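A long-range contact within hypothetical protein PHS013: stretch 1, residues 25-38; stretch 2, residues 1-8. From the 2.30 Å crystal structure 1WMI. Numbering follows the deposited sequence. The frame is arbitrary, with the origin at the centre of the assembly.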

ATOM      1  N   ARG A  25       5.629  11.182  14.775  1.00 33.79           N
ATOM      2  CA  ARG A  25       5.615  10.064  13.834  1.00 34.02           C
ATOM      3  C   ARG A  25       6.463  10.399  12.606  1.00 31.85           C
ATOM      4  O   ARG A  25       7.156   9.538  12.044  1.00 29.66           O
ATOM      5  CB  ARG A  25       4.165   9.774  13.410  1.00 38.60           C
ATOM      6  CG  ARG A  25       3.865   8.312  13.074  1.00 44.99           C
ATOM      7  CD  ARG A  25       2.422   8.161  12.599  1.00 49.38           C
ATOM      8  NE  ARG A  25       1.478   8.789  13.524  1.00 52.11           N
ATOM      9  CZ  ARG A  25       0.992   8.212  14.619  1.00 54.41           C
ATOM     10  NH1 ARG A  25       0.144   8.870  15.403  1.00 52.73           N
ATOM     11  NH2 ARG A  25       1.337   6.970  14.919  1.00 55.49           N
ATOM     12  N   PHE A  26       6.406  11.661  12.195  1.00 29.54           N
ATOM     13  CA  PHE A  26       7.173  12.103  11.043  1.00 28.21           C
ATOM     14  C   PHE A  26       8.660  11.982  11.341  1.00 25.75           C
ATOM     15  O   PHE A  26       9.433  11.532  10.495  1.00 24.61           O
ATOM     16  CB  PHE A  26       6.819  13.550  10.682  1.00 26.96           C
ATOM     17  CG  PHE A  26       7.607  14.088   9.525  1.00 28.72           C
ATOM     18  CD1 PHE A  26       8.833  14.712   9.726  1.00 31.18           C
ATOM     19  CD2 PHE A  26       7.143  13.934   8.228  1.00 28.79           C
ATOM     20  CE1 PHE A  26       9.585  15.175   8.637  1.00 31.69           C
ATOM     21  CE2 PHE A  26       7.885  14.389   7.143  1.00 29.81           C
ATOM     22  CZ  PHE A  26       9.105  15.009   7.347  1.00 29.34           C
ATOM     23  N   LEU A  27       9.053  12.385  12.546  1.00 24.47           N
ATOM     24  CA  LEU A  27      10.447  12.304  12.947  1.00 26.46           C
ATOM     25  C   LEU A  27      10.911  10.845  12.983  1.00 26.03           C
ATOM     26  O   LEU A  27      12.064  10.560  12.665  1.00 25.87           O
ATOM     27  CB  LEU A  27      10.655  12.955  14.318  1.00 27.33           C
ATOM     28  CG  LEU A  27      10.442  14.471  14.444  1.00 27.22           C
ATOM     29  CD1 LEU A  27      10.863  14.923  15.829  1.00 25.93           C
ATOM     30  CD2 LEU A  27      11.267  15.210  13.399  1.00 26.12           C
ATOM     31  N   GLU A  28      10.022   9.926  13.369  1.00 24.98           N
ATOM     32  CA  GLU A  28      10.412   8.518  13.401  1.00 25.68           C
ATOM     33  C   GLU A  28      10.604   8.048  11.971  1.00 24.89           C
ATOM     34  O   GLU A  28      11.519   7.279  11.673  1.00 25.95           O
ATOM     35  CB  GLU A  28       9.361   7.633  14.078  1.00 26.20           C
ATOM     36  CG  GLU A  28       9.836   6.182  14.151  1.00 30.21           C
ATOM     37  CD  GLU A  28       8.744   5.187  14.477  1.00 31.69           C
ATOM     38  OE1 GLU A  28       7.770   5.078  13.697  1.00 32.64           O
ATOM     39  OE2 GLU A  28       8.869   4.506  15.513  1.00 31.17           O
ATOM     40  N   PHE A  29       9.731   8.522  11.085  1.00 24.37           N
ATOM     41  CA  PHE A  29       9.807   8.178   9.674  1.00 24.35           C
ATOM     42  C   PHE A  29      11.154   8.675   9.154  1.00 22.50           C
ATOM     43  O   PHE A  29      11.826   7.975   8.412  1.00 23.77           O
ATOM     44  CB  PHE A  29       8.650   8.834   8.917  1.00 25.99           C
ATOM     45  CG  PHE A  29       8.624   8.531   7.446  1.00 26.54           C
ATOM     46  CD1 PHE A  29       8.649   7.216   6.988  1.00 26.39           C
ATOM     47  CD2 PHE A  29       8.514   9.562   6.518  1.00 28.56           C
ATOM     48  CE1 PHE A  29       8.558   6.931   5.632  1.00 25.94           C
ATOM     49  CE2 PHE A  29       8.422   9.288   5.159  1.00 26.34           C
ATOM     50  CZ  PHE A  29       8.444   7.970   4.718  1.00 27.03           C
ATOM     51  N   ARG A  30      11.547   9.879   9.557  1.00 22.32           N
ATOM     52  CA  ARG A  30      12.836  10.440   9.150  1.00 23.97           C
ATOM     53  C   ARG A  30      13.987   9.581   9.683  1.00 23.99           C
ATOM     54  O   ARG A  30      14.940   9.281   8.965  1.00 25.44           O
ATOM     55  CB  ARG A  30      13.008  11.860   9.693  1.00 23.78           C
ATOM     56  CG  ARG A  30      14.416  12.414   9.497  1.00 26.40           C
ATOM     57  CD  ARG A  30      14.775  13.476  10.539  1.00 27.63           C
ATOM     58  NE  ARG A  30      14.716  12.940  11.895  1.00 27.13           N
ATOM     59  CZ  ARG A  30      14.891  13.652  13.007  1.00 28.51           C
ATOM     60  NH1 ARG A  30      14.809  13.049  14.183  1.00 22.19           N
ATOM     61  NH2 ARG A  30      15.146  14.956  12.948  1.00 28.34           N
ATOM     62  N   ASP A  31      13.899   9.199  10.952  1.00 24.92           N
ATOM     63  CA  ASP A  31      14.948   8.388  11.569  1.00 24.82           C
ATOM     64  C   ASP A  31      15.095   7.040  10.857  1.00 25.73           C
ATOM     65  O   ASP A  31      16.205   6.556  10.635  1.00 25.70           O
ATOM     66  CB  ASP A  31      14.638   8.170  13.057  1.00 23.23           C
ATOM     67  CG  ASP A  31      14.845   9.429  13.890  1.00 23.57           C
ATOM     68  OD1 ASP A  31      14.445   9.436  15.073  1.00 23.31           O
ATOM     69  OD2 ASP A  31      15.417  10.410  13.371  1.00 21.21           O
ATOM     70  N   ILE A  32      13.970   6.434  10.494  1.00 25.21           N
ATOM     71  CA  ILE A  32      14.005   5.150   9.807  1.00 24.44           C
ATOM     72  C   ILE A  32      14.508   5.299   8.372  1.00 23.61           C
ATOM     73  O   ILE A  32      15.275   4.470   7.876  1.00 25.98           O
ATOM     74  CB  ILE A  32      12.611   4.490   9.819  1.00 23.00           C
ATOM     75  CG1 ILE A  32      12.266   4.084  11.257  1.00 21.51           C
ATOM     76  CG2 ILE A  32      12.593   3.296   8.884  1.00 24.11           C
ATOM     77  CD1 ILE A  32      10.870   3.579  11.461  1.00 22.31           C
ATOM     78  N   LEU A  33      14.085   6.364   7.711  1.00 23.60           N
ATOM     79  CA  LEU A  33      14.490   6.638   6.333  1.00 24.66           C
ATOM     80  C   LEU A  33      16.017   6.693   6.163  1.00 25.27           C
ATOM     81  O   LEU A  33      16.557   6.288   5.123  1.00 23.06           O
ATOM     82  CB  LEU A  33      13.860   7.964   5.889  1.00 25.19           C
ATOM     83  CG  LEU A  33      12.784   7.952   4.797  1.00 27.59           C
ATOM     84  CD1 LEU A  33      11.863   6.749   4.945  1.00 25.88           C
ATOM     85  CD2 LEU A  33      12.015   9.260   4.868  1.00 24.80           C
ATOM     86  N   GLU A  34      16.712   7.189   7.185  1.00 23.71           N
ATOM     87  CA  GLU A  34      18.165   7.292   7.128  1.00 27.08           C
ATOM     88  C   GLU A  34      18.863   5.934   7.069  1.00 27.14           C
ATOM     89  O   GLU A  34      20.004   5.841   6.628  1.00 28.37           O
ATOM     90  CB  GLU A  34      18.682   8.111   8.314  1.00 28.33           C
ATOM     91  CG  GLU A  34      18.282   9.578   8.213  1.00 33.96           C
ATOM     92  CD  GLU A  34      18.597  10.372   9.464  1.00 35.70           C
ATOM     93  OE1 GLU A  34      18.296  11.583   9.487  1.00 39.98           O
ATOM     94  OE2 GLU A  34      19.139   9.795  10.426  1.00 36.71           O
ATOM     95  N   TYR A  35      18.179   4.884   7.510  1.00 24.83           N
ATOM     96  CA  TYR A  35      18.745   3.543   7.454  1.00 25.50           C
ATOM     97  C   TYR A  35      18.117   2.725   6.337  1.00 24.03           C
ATOM     98  O   TYR A  35      18.808   2.005   5.615  1.00 25.22           O
ATOM     99  CB  TYR A  35      18.525   2.807   8.777  1.00 25.05           C
ATOM    100  CG  TYR A  35      19.378   3.303   9.909  1.00 24.32           C
ATOM    101  CD1 TYR A  35      20.765   3.254   9.835  1.00 27.35           C
ATOM    102  CD2 TYR A  35      18.798   3.788  11.077  1.00 26.87           C
ATOM    103  CE1 TYR A  35      21.558   3.670  10.907  1.00 26.17           C
ATOM    104  CE2 TYR A  35      19.575   4.205  12.148  1.00 24.63           C
ATOM    105  CZ  TYR A  35      20.954   4.142  12.059  1.00 25.30           C
ATOM    106  OH  TYR A  35      21.721   4.546  13.129  1.00 26.34           O
ATOM    107  N   GLU A  36      16.798   2.842   6.213  1.00 24.99           N
ATOM    108  CA  GLU A  36      16.022   2.103   5.228  1.00 23.52           C
ATOM    109  C   GLU A  36      15.249   3.075   4.341  1.00 23.77           C
ATOM    110  O   GLU A  36      14.290   3.693   4.783  1.00 23.88           O
ATOM    111  CB  GLU A  36      15.046   1.178   5.961  1.00 24.30           C
ATOM    112  CG  GLU A  36      14.322   0.193   5.068  1.00 26.79           C
ATOM    113  CD  GLU A  36      15.211  -0.968   4.670  1.00 31.54           C
ATOM    114  OE1 GLU A  36      14.900  -1.646   3.666  1.00 31.78           O
ATOM    115  OE2 GLU A  36      16.222  -1.206   5.376  1.00 30.28           O
ATOM    116  N   PRO A  37      15.660   3.227   3.077  1.00 25.27           N
ATOM    117  CA  PRO A  37      14.995   4.136   2.134  1.00 25.34           C
ATOM    118  C   PRO A  37      13.549   3.767   1.775  1.00 25.39           C
ATOM    119  O   PRO A  37      12.729   4.641   1.483  1.00 23.14           O
ATOM    120  CB  PRO A  37      15.926   4.105   0.928  1.00 25.81           C
ATOM    121  CG  PRO A  37      16.459   2.705   0.971  1.00 28.68           C
ATOM    122  CD  PRO A  37      16.802   2.557   2.435  1.00 27.13           C
ATOM    123  N   VAL A  38      13.242   2.475   1.787  1.00 26.27           N
ATOM    124  CA  VAL A  38      11.892   2.021   1.481  1.00 27.67           C
ATOM    125  C   VAL A  38      11.370   1.082   2.566  1.00 27.90           C
ATOM    126  O   VAL A  38      11.405  -0.137   2.418  1.00 26.93           O
ATOM    127  CB  VAL A  38      11.823   1.290   0.109  1.00 29.06           C
ATOM    128  CG1 VAL A  38      10.362   1.008  -0.251  1.00 27.80           C
ATOM    129  CG2 VAL A  38      12.483   2.137  -0.978  1.00 29.07           C
TER
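Stretch 2 (1-8) MTYRVKIH

Stretch 2 enters as an irregular N-terminal segment and becomes an extended strand from R4 to H8, lying across the helix of stretch 1. The N-to-C directions of strand and helix meet at 144°, so the two run roughly antiparallel, with the axes 8.8 Å apart at their closest. The order of contacts fits this direction: I7 reaches back to F26, V5 lies against R30, L33 and E34, and Y3 sits beside L33, E34, Y35 and P37, the CA atoms of E34 and Y3 being 4.5 Å apart.

The strand alternates in the usual way. V5 and I7 point their CA-to-CB bonds toward stretch 1, whereas R4 points away, its long, largely extended side chain exposed. Among the inward residues, V5 is well suited to a close approach to a helix: it is compact and branched at CB, a shape compatible with extended backbone, and with chi1 t its CG2 lies 3.4 Å from E34 CG and 4.1 Å from L33 CB. Here E34 contributes its aliphatic portion. Its m, t rotamer, with chi3 near 180°, runs the extended chain alongside V5, so that the methylene packs on valine while OE1 accepts a hydrogen bond from a water 3.1 Å away; the same water accepts one from V5 N at 2.8 Å. Glutamate thus serves an apolar and a polar need at once.

Farther along, I7 adopts m, t, which extends CD1 to 3.6 Å from F26 CE1. The methyl meets the edge of the phenyl ring. The CB of F26 points sideways, but its t rotamer brings the ring end nearer the strand, allowing both buried side chains to meet.

The CA-to-CB bond of R30 also points sideways, and its CG is 4.3 Å from V5 CG1. Its guanidinium turns to its neighbour D31, with R30 NH1 2.8 Å from D31 OD2 in a salt bridge, so the charge is paired while the aliphatic part borders the strand.

At the other end, the backbone makes the one direct hydrogen bond between the stretches: Y3 N donates to E34 O over 2.8 Å at 155°. The side chain of Y3, chi1 m and chi2 near -90°, lays its ring alongside P37. The proline CB lies over one ring face, and P37 CD is 3.4 Å from Y3 CE2, a contact for which a flat aromatic and a compact, apolar pyrrolidine are well matched. Y35 starts with its CB directed away, yet with chi1 m its ring returns toward the N terminus, placing Y35 CD1 3.6 Å from T2 OG1 and Y35 CE1 3.6 Å from M1 N.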

ATOM      1  N   MET A   1      23.108   6.777   9.787  1.00 54.28           N
ATOM      2  CA  MET A   1      23.297   7.975   8.922  1.00 53.39           C
ATOM      3  C   MET A   1      23.270   7.590   7.453  1.00 52.41           C
ATOM      4  O   MET A   1      23.234   8.467   6.590  1.00 53.49           O
ATOM      5  CB  MET A   1      24.644   8.645   9.209  1.00 57.51           C
ATOM      6  CG  MET A   1      25.855   7.832   8.748  1.00 59.36           C
ATOM      7  SD  MET A   1      27.371   8.809   8.580  1.00 65.07           S
ATOM      8  CE  MET A   1      28.158   8.545  10.173  1.00 62.90           C
ATOM      9  N   THR A   2      23.303   6.284   7.178  1.00 48.29           N
ATOM     10  CA  THR A   2      23.310   5.755   5.809  1.00 44.25           C
ATOM     11  C   THR A   2      22.878   6.756   4.732  1.00 39.76           C
ATOM     12  O   THR A   2      23.635   7.042   3.810  1.00 41.65           O
ATOM     13  CB  THR A   2      22.402   4.505   5.668  1.00 44.92           C
ATOM     14  OG1 THR A   2      22.635   3.603   6.754  1.00 48.12           O
ATOM     15  CG2 THR A   2      22.707   3.780   4.364  1.00 45.34           C
ATOM     16  N   TYR A   3      21.662   7.280   4.853  1.00 35.78           N
ATOM     17  CA  TYR A   3      21.129   8.232   3.878  1.00 31.91           C
ATOM     18  C   TYR A   3      20.905   9.614   4.481  1.00 30.55           C
ATOM     19  O   TYR A   3      20.510   9.744   5.633  1.00 28.73           O
ATOM     20  CB  TYR A   3      19.792   7.727   3.319  1.00 29.58           C
ATOM     21  CG  TYR A   3      19.875   6.441   2.528  1.00 27.84           C
ATOM     22  CD1 TYR A   3      20.083   6.455   1.148  1.00 28.87           C
ATOM     23  CD2 TYR A   3      19.778   5.211   3.164  1.00 26.67           C
ATOM     24  CE1 TYR A   3      20.190   5.268   0.422  1.00 28.24           C
ATOM     25  CE2 TYR A   3      19.884   4.026   2.456  1.00 29.35           C
ATOM     26  CZ  TYR A   3      20.093   4.061   1.088  1.00 28.32           C
ATOM     27  OH  TYR A   3      20.195   2.877   0.405  1.00 30.56           O
ATOM     28  N   ARG A   4      21.147  10.649   3.689  1.00 31.46           N
ATOM     29  CA  ARG A   4      20.936  12.011   4.148  1.00 33.01           C
ATOM     30  C   ARG A   4      19.500  12.369   3.755  1.00 32.36           C
ATOM     31  O   ARG A   4      19.115  12.225   2.587  1.00 28.89           O
ATOM     32  CB  ARG A   4      21.937  12.945   3.474  1.00 37.43           C
ATOM     33  CG  ARG A   4      22.193  14.239   4.223  1.00 44.89           C
ATOM     34  CD  ARG A   4      23.576  14.791   3.867  1.00 52.32           C
ATOM     35  NE  ARG A   4      23.955  15.963   4.658  1.00 57.21           N
ATOM     36  CZ  ARG A   4      23.509  17.195   4.437  1.00 59.76           C
ATOM     37  NH1 ARG A   4      23.914  18.196   5.214  1.00 61.81           N
ATOM     38  NH2 ARG A   4      22.666  17.432   3.439  1.00 59.12           N
ATOM     39  N   VAL A   5      18.706  12.804   4.733  1.00 29.19           N
ATOM     40  CA  VAL A   5      17.315  13.159   4.484  1.00 28.99           C
ATOM     41  C   VAL A   5      17.101  14.663   4.454  1.00 30.48           C
ATOM     42  O   VAL A   5      17.517  15.386   5.368  1.00 28.42           O
ATOM     43  CB  VAL A   5      16.378  12.562   5.568  1.00 29.22           C
ATOM     44  CG1 VAL A   5      14.930  12.883   5.243  1.00 26.50           C
ATOM     45  CG2 VAL A   5      16.572  11.059   5.652  1.00 28.82           C
ATOM     46  N   LYS A   6      16.443  15.129   3.397  1.00 31.27           N
ATOM     47  CA  LYS A   6      16.154  16.550   3.241  1.00 33.25           C
ATOM     48  C   LYS A   6      14.649  16.771   3.095  1.00 33.98           C
ATOM     49  O   LYS A   6      13.915  15.918   2.586  1.00 31.91           O
ATOM     50  CB  LYS A   6      16.896  17.119   2.023  1.00 34.53           C
ATOM     51  CG  LYS A   6      18.415  17.130   2.176  1.00 38.15           C
ATOM     52  CD  LYS A   6      19.121  17.380   0.843  1.00 43.13           C
ATOM     53  CE  LYS A   6      18.923  18.803   0.315  1.00 44.16           C
ATOM     54  NZ  LYS A   6      19.915  19.789   0.849  1.00 47.28           N
ATOM     55  N   ILE A   7      14.198  17.927   3.557  1.00 35.76           N
ATOM     56  CA  ILE A   7      12.792  18.268   3.503  1.00 37.27           C
ATOM     57  C   ILE A   7      12.624  19.564   2.736  1.00 37.35           C
ATOM     58  O   ILE A   7      13.387  20.511   2.928  1.00 36.74           O
ATOM     59  CB  ILE A   7      12.225  18.439   4.921  1.00 37.37           C
ATOM     60  CG1 ILE A   7      12.644  17.245   5.781  1.00 37.17           C
ATOM     61  CG2 ILE A   7      10.716  18.543   4.865  1.00 36.55           C
ATOM     62  CD1 ILE A   7      12.107  17.281   7.176  1.00 38.70           C
ATOM     63  N   HIS A   8      11.629  19.600   1.854  1.00 38.24           N
ATOM     64  CA  HIS A   8      11.379  20.799   1.078  1.00 38.10           C
ATOM     65  C   HIS A   8      10.767  21.829   2.012  1.00 38.18           C
ATOM     66  O   HIS A   8       9.990  21.486   2.903  1.00 36.71           O
ATOM     67  CB  HIS A   8      10.441  20.507  -0.094  1.00 38.94           C
ATOM     68  CG  HIS A   8      10.273  21.669  -1.025  1.00 39.50           C
ATOM     69  ND1 HIS A   8       9.676  22.846  -0.637  1.00 39.91           N
ATOM     70  CD2 HIS A   8      10.661  21.845  -2.308  1.00 39.34           C
ATOM     71  CE1 HIS A   8       9.704  23.703  -1.645  1.00 37.94           C
ATOM     72  NE2 HIS A   8      10.297  23.120  -2.668  1.00 38.24           N
TER
HETATM   73  O   HOH W   1      19.705  13.299   7.341  1.00 35.02           O